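Putative chemotaxis protein (Desulfovibrio vulgaris str. Hildenborough, PDB 3H4Y) is a putative CheX-type chemotaxis protein that probably dephosphorylates the phosphorylated response regulator CheY. Local coordinates at residues N5-A10 against P136-P141. Sequence-based numbering, arbitrary orientation.
Sequences NGIEVA and PIMAIP
Met138, modelled as selenomethionine, leaves its strand with CG anti to the backbone N (chi1 -178°), stays extended through chi2 at -152°, and then bends at chi3 (77°). The first two torsions lift SE well off the sheet; the third turns the terminal methyl aside. What SE meets is a type I beta turn, Ile7 to Ala10, closed by the backbone hydrogen bond from Ala10 N to Ile7 O at 3.0 Å and leading directly into helix 10-25. The turn lies against the antiparallel sheet of the CheX-like fold, on strand 137-144, which runs antiparallel between strands 30-37 and 147-155.

Met138 SE comes up against the backbone of the turn's last residue, 3.7 Å from Ala10 CA, with Ala10 CB a little farther off. Val9 offers CG2, the branch in the crowded position between its backbone N and carbonyl carbon; it lies 4.1 Å from Met138 SE, the two side chains running alongside but heading opposite ways. Nearer the backbone of Met138, Ile7 comes across at a slant, its CG2 set anti to the backbone N and reaching Met138 CG at 4.2 Å. Between the turn and the strand, Met138 is thus met by three turn residues through van der Waals contacts.

Ala139, between the two contacting strand residues, points its CB away, and Ile140 again faces the turn. Phe13 of helix 10-25 touches both Met138 and Ile140, so the apolar patch continues along the helix, while Phe153 on the neighbouring strand packs against Val9 and Met138. A bound methylpentanediol, probably from the crystallisation liquor, lies beside the Met138 side chain. Two residues along the strand from Met138, Ile140 extends CG1 and then CD1, whose methyl meets Ala10 CB at 3.8 Å.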
ATOM      1  N   ASN A   5      23.189   9.031  -9.352  1.00 25.84           N
ATOM      2  CA  ASN A   5      23.396   7.938 -10.301  1.00 24.51           C
ATOM      3  C   ASN A   5      22.545   8.152 -11.567  1.00 24.43           C
ATOM      4  O   ASN A   5      21.972   7.198 -12.116  1.00 22.07           O
ATOM      5  CB  ASN A   5      23.027   6.600  -9.619  1.00 25.35           C
ATOM      6  CG  ASN A   5      23.447   5.366 -10.432  1.00 23.99           C
ATOM      7  OD1 ASN A   5      24.423   5.398 -11.192  1.00 22.74           O
ATOM      8  ND2 ASN A   5      22.697   4.276 -10.271  1.00 19.49           N
ATOM      9  N   GLY A   6      22.458   9.419 -11.996  1.00 24.03           N
ATOM     10  CA  GLY A   6      21.710   9.812 -13.195  1.00 24.50           C
ATOM     11  C   GLY A   6      20.193   9.807 -13.081  1.00 24.43           C
ATOM     12  O   GLY A   6      19.505   9.920 -14.098  1.00 23.99           O
ATOM     13  N   ILE A   7      19.667   9.670 -11.859  1.00 22.62           N
ATOM     14  CA  ILE A   7      18.226   9.578 -11.645  1.00 21.85           C
ATOM     15  C   ILE A   7      17.764  10.875 -11.002  1.00 21.97           C
ATOM     16  O   ILE A   7      17.812  11.031  -9.776  1.00 18.74           O
ATOM     17  CB  ILE A   7      17.879   8.368 -10.762  1.00 23.36           C
ATOM     18  CG1 ILE A   7      18.404   7.087 -11.412  1.00 22.89           C
ATOM     19  CG2 ILE A   7      16.364   8.255 -10.546  1.00 21.28           C
ATOM     20  CD1 ILE A   7      18.456   5.931 -10.455  1.00 26.47           C
ATOM     21  N   GLU A   8      17.357  11.817 -11.852  1.00 18.88           N
ATOM     22  CA  GLU A   8      16.916  13.147 -11.402  1.00 18.77           C
ATOM     23  C   GLU A   8      15.744  13.136 -10.424  1.00 13.94           C
ATOM     24  O   GLU A   8      15.735  13.951  -9.492  1.00 13.23           O
ATOM     25  CB  GLU A   8      16.554  14.049 -12.579  1.00 22.04           C
ATOM     26  CG  GLU A   8      17.765  14.634 -13.279  1.00 29.85           C
ATOM     27  CD  GLU A   8      18.577  15.505 -12.340  1.00 37.98           C
ATOM     28  OE1 GLU A   8      18.034  16.531 -11.867  1.00 41.07           O
ATOM     29  OE2 GLU A   8      19.749  15.152 -12.072  1.00 42.12           O
ATOM     30  N   VAL A   9      14.777  12.241 -10.616  1.00 14.39           N
ATOM     31  CA  VAL A   9      13.672  12.147  -9.664  1.00 15.57           C
ATOM     32  C   VAL A   9      14.102  11.692  -8.251  1.00 13.95           C
ATOM     33  O   VAL A   9      13.328  11.811  -7.313  1.00 12.45           O
ATOM     34  CB  VAL A   9      12.507  11.271 -10.149  1.00 17.75           C
ATOM     35  CG1 VAL A   9      11.863  11.903 -11.372  1.00 17.94           C
ATOM     36  CG2 VAL A   9      12.945   9.814 -10.413  1.00 17.90           C
ATOM     37  N   ALA A  10      15.321  11.187  -8.087  1.00 12.73           N
ATOM     38  CA  ALA A  10      15.780  10.808  -6.758  1.00 11.91           C
ATOM     39  C   ALA A  10      15.980  12.044  -5.879  1.00 12.33           C
ATOM     40  O   ALA A  10      15.879  11.963  -4.671  1.00 12.53           O
ATOM     41  CB  ALA A  10      17.070  10.004  -6.836  1.00 12.70           C
ATOM     42  N   PRO A 136       9.815   0.855 -14.701  1.00 13.47           N
ATOM     43  CA  PRO A 136      10.807   0.470 -13.716  1.00 13.58           C
ATOM     44  C   PRO A 136      10.496   1.239 -12.434  1.00 11.34           C
ATOM     45  O   PRO A 136       9.900   2.324 -12.464  1.00 13.64           O
ATOM     46  CB  PRO A 136      12.123   0.990 -14.300  1.00 14.19           C
ATOM     47  CG  PRO A 136      11.848   1.327 -15.711  1.00 19.25           C
ATOM     48  CD  PRO A 136      10.407   1.620 -15.811  1.00 17.95           C
ATOM     49  N   ILE A 137      10.967   0.703 -11.333  1.00  9.68           N
ATOM     50  CA  ILE A 137      10.720   1.277 -10.013  1.00 10.55           C
ATOM     51  C   ILE A 137      12.029   1.861  -9.482  1.00 10.42           C
ATOM     52  O   ILE A 137      13.044   1.195  -9.555  1.00 12.26           O
ATOM     53  CB  ILE A 137      10.209   0.166  -9.089  1.00  9.83           C
ATOM     54  CG1 ILE A 137       8.802  -0.284  -9.520  1.00  9.93           C
ATOM     55  CG2 ILE A 137      10.163   0.641  -7.600  1.00 10.73           C
ATOM     56  CD1 ILE A 137       8.455  -1.711  -9.007  1.00 15.43           C
HETATM   57  N   MSE A 138      11.989   3.091  -8.980  1.00 10.24           N
HETATM   58  CA  MSE A 138      13.151   3.754  -8.333  1.00 10.78           C
HETATM   59  C   MSE A 138      13.244   3.261  -6.890  1.00  9.94           C
HETATM   60  O   MSE A 138      12.228   3.169  -6.177  1.00 11.71           O
HETATM   61  CB  MSE A 138      13.003   5.284  -8.308  1.00 12.77           C
HETATM   62  CG  MSE A 138      14.202   6.056  -7.700  1.00 14.02           C
HETATM   63 SE   MSE A 138      13.604   7.761  -6.933  0.75 15.17          SE
HETATM   64  CE  MSE A 138      12.827   7.072  -5.296  1.00 23.05           C
ATOM     65  N   ALA A 139      14.452   2.917  -6.460  1.00  9.95           N
ATOM     66  CA  ALA A 139      14.704   2.606  -5.070  1.00  9.89           C
ATOM     67  C   ALA A 139      15.942   3.348  -4.597  1.00 11.64           C
ATOM     68  O   ALA A 139      16.910   3.515  -5.351  1.00 11.91           O
ATOM     69  CB  ALA A 139      14.884   1.138  -4.873  1.00 10.36           C
ATOM     70  N   ILE A 140      15.901   3.797  -3.341  1.00 10.47           N
ATOM     71  CA  ILE A 140      17.048   4.479  -2.719  1.00  9.84           C
ATOM     72  C   ILE A 140      17.186   3.880  -1.327  1.00  9.55           C
ATOM     73  O   ILE A 140      16.271   4.024  -0.482  1.00  9.50           O
ATOM     74  CB  ILE A 140      16.889   6.021  -2.605  1.00  9.69           C
ATOM     75  CG1 ILE A 140      16.455   6.672  -3.927  1.00 11.50           C
ATOM     76  CG2 ILE A 140      18.207   6.687  -2.044  1.00 11.59           C
ATOM     77  CD1 ILE A 140      15.901   8.069  -3.737  1.00 14.20           C
ATOM     78  N   PRO A 141      18.298   3.171  -1.097  1.00  8.97           N
ATOM     79  CA  PRO A 141      18.531   2.722   0.271  1.00 10.21           C
ATOM     80  C   PRO A 141      19.050   3.893   1.123  1.00 10.16           C
ATOM     81  O   PRO A 141      19.756   4.775   0.625  1.00  9.49           O
ATOM     82  CB  PRO A 141      19.613   1.672   0.108  1.00 13.09           C
ATOM     83  CG  PRO A 141      20.420   2.134  -1.105  1.00 14.81           C
ATOM     84  CD  PRO A 141      19.407   2.837  -2.015  1.00  7.81           C
TER